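UPF0053 protein HI_0107 (Haemophilus influenzae, PDB 3LAE) is of unknown function but may bind flavin adenine dinucleotide, this piece being the C-terminal transporter-associated (CorC_HlyC) domain of a membrane protein that also carries CBS domains. Local coordinates at residues G40-H45 with N71-A76. Residues are numbered along the deposited sequence; the frame is centred on the assembly and turned at random. Where two conformers were deposited one is given.
Sequences GLILEH and NMIKQA
I73 reaches from a strand to I42 and L43 on a helix, a compact example of how an alpha+beta domain packs a helix against its antiparallel sheet. Here helix 38-45 of the transporter-associated domain lies over strand 72-80, with the CA atoms of I42 and I73 7.9 Å apart, a gap filled mainly by apolar side chains. The I73 side chain shows how this is done. Its CB points at the helix and divides the chain into two branches. CG2 lies beside the carbonyl carbon and comes only loosely near I42, 4.3 Å from its CD1; CG1 is anti to the carbonyl carbon (chi1 -71°) and carries the chain outward. The second torsion, 83°, bends CD1 into the angle between the two helix residues. There, in the conformers described, this methyl meets I42 CG2 at 3.8 Å and, more loosely, I42 CB at 4.1 Å. I42 crosses I73 at a slant, whereas L43 runs alongside it in the reverse direction. I65 of strand 61-69 also touches I73, tying the neighbouring strand to this apolar layer. The backbone has its own link to the helix: I73 N hydrogen-bonds to OD1 of N39, one turn before L43. At the more open margin, L43 CD1 lies 4.2 Å from N71 O, while the other branch of the leucine completes the packing, its CD2 3.7 Å from I73 CD1.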
ATOM      1  N   GLY A  40       3.601  -4.136   5.550  1.00 10.62           N
ATOM      2  CA  GLY A  40       3.990  -3.872   6.931  1.00 10.80           C
ATOM      3  C   GLY A  40       3.383  -2.580   7.477  1.00 11.34           C
ATOM      4  O   GLY A  40       2.901  -2.518   8.610  1.00 13.84           O
ATOM      5  N   LEU A  41       3.406  -1.529   6.675  1.00 11.34           N
ATOM      6  CA  LEU A  41       2.834  -0.248   7.096  1.00 12.51           C
ATOM      7  C   LEU A  41       1.343  -0.382   7.414  1.00 13.34           C
ATOM      8  O   LEU A  41       0.858   0.136   8.421  1.00 15.03           O
ATOM      9  CB  LEU A  41       3.034   0.791   5.993  1.00 13.49           C
ATOM     10  CG  LEU A  41       2.539   2.205   6.268  1.00 15.58           C
ATOM     11  CD1 LEU A  41       3.408   2.822   7.341  1.00 17.91           C
ATOM     12  CD2 LEU A  41       2.538   3.033   4.989  1.00 19.25           C
ATOM     13  N   ILE A  42       0.607  -1.067   6.546  1.00 13.33           N
ATOM     14  CA  ILE A  42      -0.819  -1.245   6.774  0.50 13.80           C
ATOM     15  C   ILE A  42      -1.070  -2.098   8.020  1.00 15.68           C
ATOM     16  O   ILE A  42      -1.902  -1.744   8.869  1.00 17.38           O
ATOM     17  CB  ILE A  42      -1.523  -1.849   5.539  0.50 12.52           C
ATOM     18  CG1 ILE A  42      -1.424  -0.888   4.347  0.50 11.18           C
ATOM     19  CG2 ILE A  42      -2.989  -2.148   5.846  0.50 16.56           C
ATOM     20  CD1 ILE A  42      -1.777  -1.534   3.002  0.50 10.25           C
ATOM     21  N   LEU A  43      -0.346  -3.204   8.152  1.00 15.75           N
ATOM     22  CA  LEU A  43      -0.543  -4.080   9.307  1.00 17.20           C
ATOM     23  C   LEU A  43      -0.208  -3.387  10.619  1.00 18.58           C
ATOM     24  O   LEU A  43      -0.875  -3.610  11.631  1.00 22.65           O
ATOM     25  CB  LEU A  43       0.276  -5.362   9.169  1.00 16.08           C
ATOM     26  CG  LEU A  43      -0.139  -6.328   8.065  1.00 20.20           C
ATOM     27  CD1 LEU A  43       0.841  -7.499   7.999  1.00 23.04           C
ATOM     28  CD2 LEU A  43      -1.553  -6.811   8.296  1.00 21.42           C
ATOM     29  N   GLU A  44       0.810  -2.531  10.616  1.00 18.09           N
ATOM     30  CA  GLU A  44       1.210  -1.864  11.857  1.00 20.06           C
ATOM     31  C   GLU A  44       0.143  -0.892  12.319  1.00 22.04           C
ATOM     32  O   GLU A  44       0.048  -0.579  13.505  1.00 24.07           O
ATOM     33  CB  GLU A  44       2.554  -1.152  11.698  1.00 23.75           C
ATOM     34  CG  GLU A  44       3.703  -2.121  11.546  1.00 28.28           C
ATOM     35  CD  GLU A  44       5.054  -1.452  11.419  1.00 31.25           C
ATOM     36  OE1 GLU A  44       5.155  -0.244  11.716  1.00 33.92           O
ATOM     37  OE2 GLU A  44       6.016  -2.146  11.022  1.00 32.41           O
ATOM     38  N   HIS A  45      -0.669  -0.422  11.382  1.00 26.98           N
ATOM     39  CA  HIS A  45      -1.687   0.574  11.705  1.00 32.29           C
ATOM     40  C   HIS A  45      -3.027  -0.037  12.083  1.00 35.18           C
ATOM     41  O   HIS A  45      -3.789   0.555  12.845  1.00 37.87           O
ATOM     42  CB  HIS A  45      -1.864   1.558  10.549  1.00 34.10           C
ATOM     43  CG  HIS A  45      -0.764   2.568  10.447  1.00 37.88           C
ATOM     44  ND1 HIS A  45       0.521   2.234  10.078  1.00 39.76           N
ATOM     45  CD2 HIS A  45      -0.758   3.905  10.661  1.00 39.47           C
ATOM     46  CE1 HIS A  45       1.273   3.321  10.070  1.00 40.49           C
ATOM     47  NE2 HIS A  45       0.520   4.349  10.421  1.00 39.92           N
ATOM     48  N   ASN A  71      -2.811 -13.891   5.664  1.00 29.49           N
ATOM     49  CA  ASN A  71      -2.816 -12.782   6.611  1.00 32.56           C
ATOM     50  C   ASN A  71      -1.846 -11.665   6.235  1.00 30.52           C
ATOM     51  O   ASN A  71      -1.260 -11.021   7.109  1.00 36.44           O
ATOM     52  CB  ASN A  71      -2.512 -13.274   8.027  1.00 39.06           C
ATOM     53  CG  ASN A  71      -3.606 -14.164   8.585  1.00 44.67           C
ATOM     54  OD1 ASN A  71      -3.326 -15.160   9.247  1.00 48.67           O
ATOM     55  ND2 ASN A  71      -4.862 -13.807   8.318  1.00 45.38           N
HETATM   56  N   MSE A  72      -1.615 -11.470   4.935  0.50 22.59           N
HETATM   57  CA  MSE A  72      -0.849 -10.312   4.459  0.50 18.67           C
HETATM   58  C   MSE A  72      -1.622  -9.616   3.341  0.50 16.00           C
HETATM   59  O   MSE A  72      -2.380 -10.258   2.608  0.50 16.98           O
HETATM   60  CB  MSE A  72       0.601 -10.667   4.033  0.50 18.69           C
HETATM   61  CG  MSE A  72       0.823 -11.160   2.579  0.50 20.80           C
HETATM   62 SE   MSE A  72       2.690 -11.067   1.876  0.40 24.39          SE
HETATM   63  CE  MSE A  72       2.636  -9.224   1.192  0.50 18.25           C
ATOM     64  N   ILE A  73      -1.465  -8.298   3.244  1.00 13.43           N
ATOM     65  CA  ILE A  73      -2.038  -7.557   2.130  0.50 12.46           C
ATOM     66  C   ILE A  73      -1.236  -7.902   0.891  1.00 11.86           C
ATOM     67  O   ILE A  73      -0.014  -7.705   0.852  1.00 13.89           O
ATOM     68  CB  ILE A  73      -1.975  -6.037   2.338  0.50 13.28           C
ATOM     69  CG1 ILE A  73      -2.952  -5.594   3.428  0.50 15.67           C
ATOM     70  CG2 ILE A  73      -2.296  -5.310   1.034  0.50 13.17           C
ATOM     71  CD1 ILE A  73      -2.419  -5.757   4.823  0.50 17.45           C
ATOM     72  N   LYS A  74      -1.923  -8.434  -0.116  1.00 10.26           N
ATOM     73  CA  LYS A  74      -1.280  -8.800  -1.379  1.00 11.30           C
ATOM     74  C   LYS A  74      -1.359  -7.683  -2.413  1.00 10.33           C
ATOM     75  O   LYS A  74      -0.394  -7.419  -3.129  1.00 13.36           O
ATOM     76  CB  LYS A  74      -1.889 -10.087  -1.943  1.00 13.21           C
ATOM     77  CG  LYS A  74      -1.592 -11.309  -1.102  1.00 16.59           C
ATOM     78  CD  LYS A  74      -0.130 -11.684  -1.212  1.00 20.85           C
ATOM     79  CE  LYS A  74       0.172 -12.952  -0.425  1.00 25.48           C
ATOM     80  NZ  LYS A  74       1.618 -13.306  -0.502  1.00 27.23           N
ATOM     81  N   GLN A  75      -2.511  -7.030  -2.508  1.00  9.91           N
ATOM     82  CA  GLN A  75      -2.687  -5.934  -3.466  1.00  9.08           C
ATOM     83  C   GLN A  75      -3.599  -4.881  -2.877  1.00  9.20           C
ATOM     84  O   GLN A  75      -4.601  -5.202  -2.219  1.00 10.34           O
ATOM     85  CB  GLN A  75      -3.286  -6.437  -4.798  1.00 13.29           C
ATOM     86  CG  GLN A  75      -2.359  -7.391  -5.577  1.00 18.33           C
ATOM     87  CD  GLN A  75      -2.799  -7.656  -7.008  1.00 23.65           C
ATOM     88  OE1 GLN A  75      -3.547  -6.882  -7.601  1.00 26.60           O
ATOM     89  NE2 GLN A  75      -2.316  -8.757  -7.573  1.00 26.75           N
ATOM     90  N   ALA A  76      -3.272  -3.620  -3.132  1.00 10.59           N
ATOM     91  CA  ALA A  76      -4.107  -2.508  -2.707  1.00 10.89           C
ATOM     92  C   ALA A  76      -4.174  -1.436  -3.787  1.00 10.47           C
ATOM     93  O   ALA A  76      -3.197  -1.181  -4.487  1.00 13.19           O
ATOM     94  CB  ALA A  76      -3.573  -1.902  -1.400  1.00 12.99           C
TER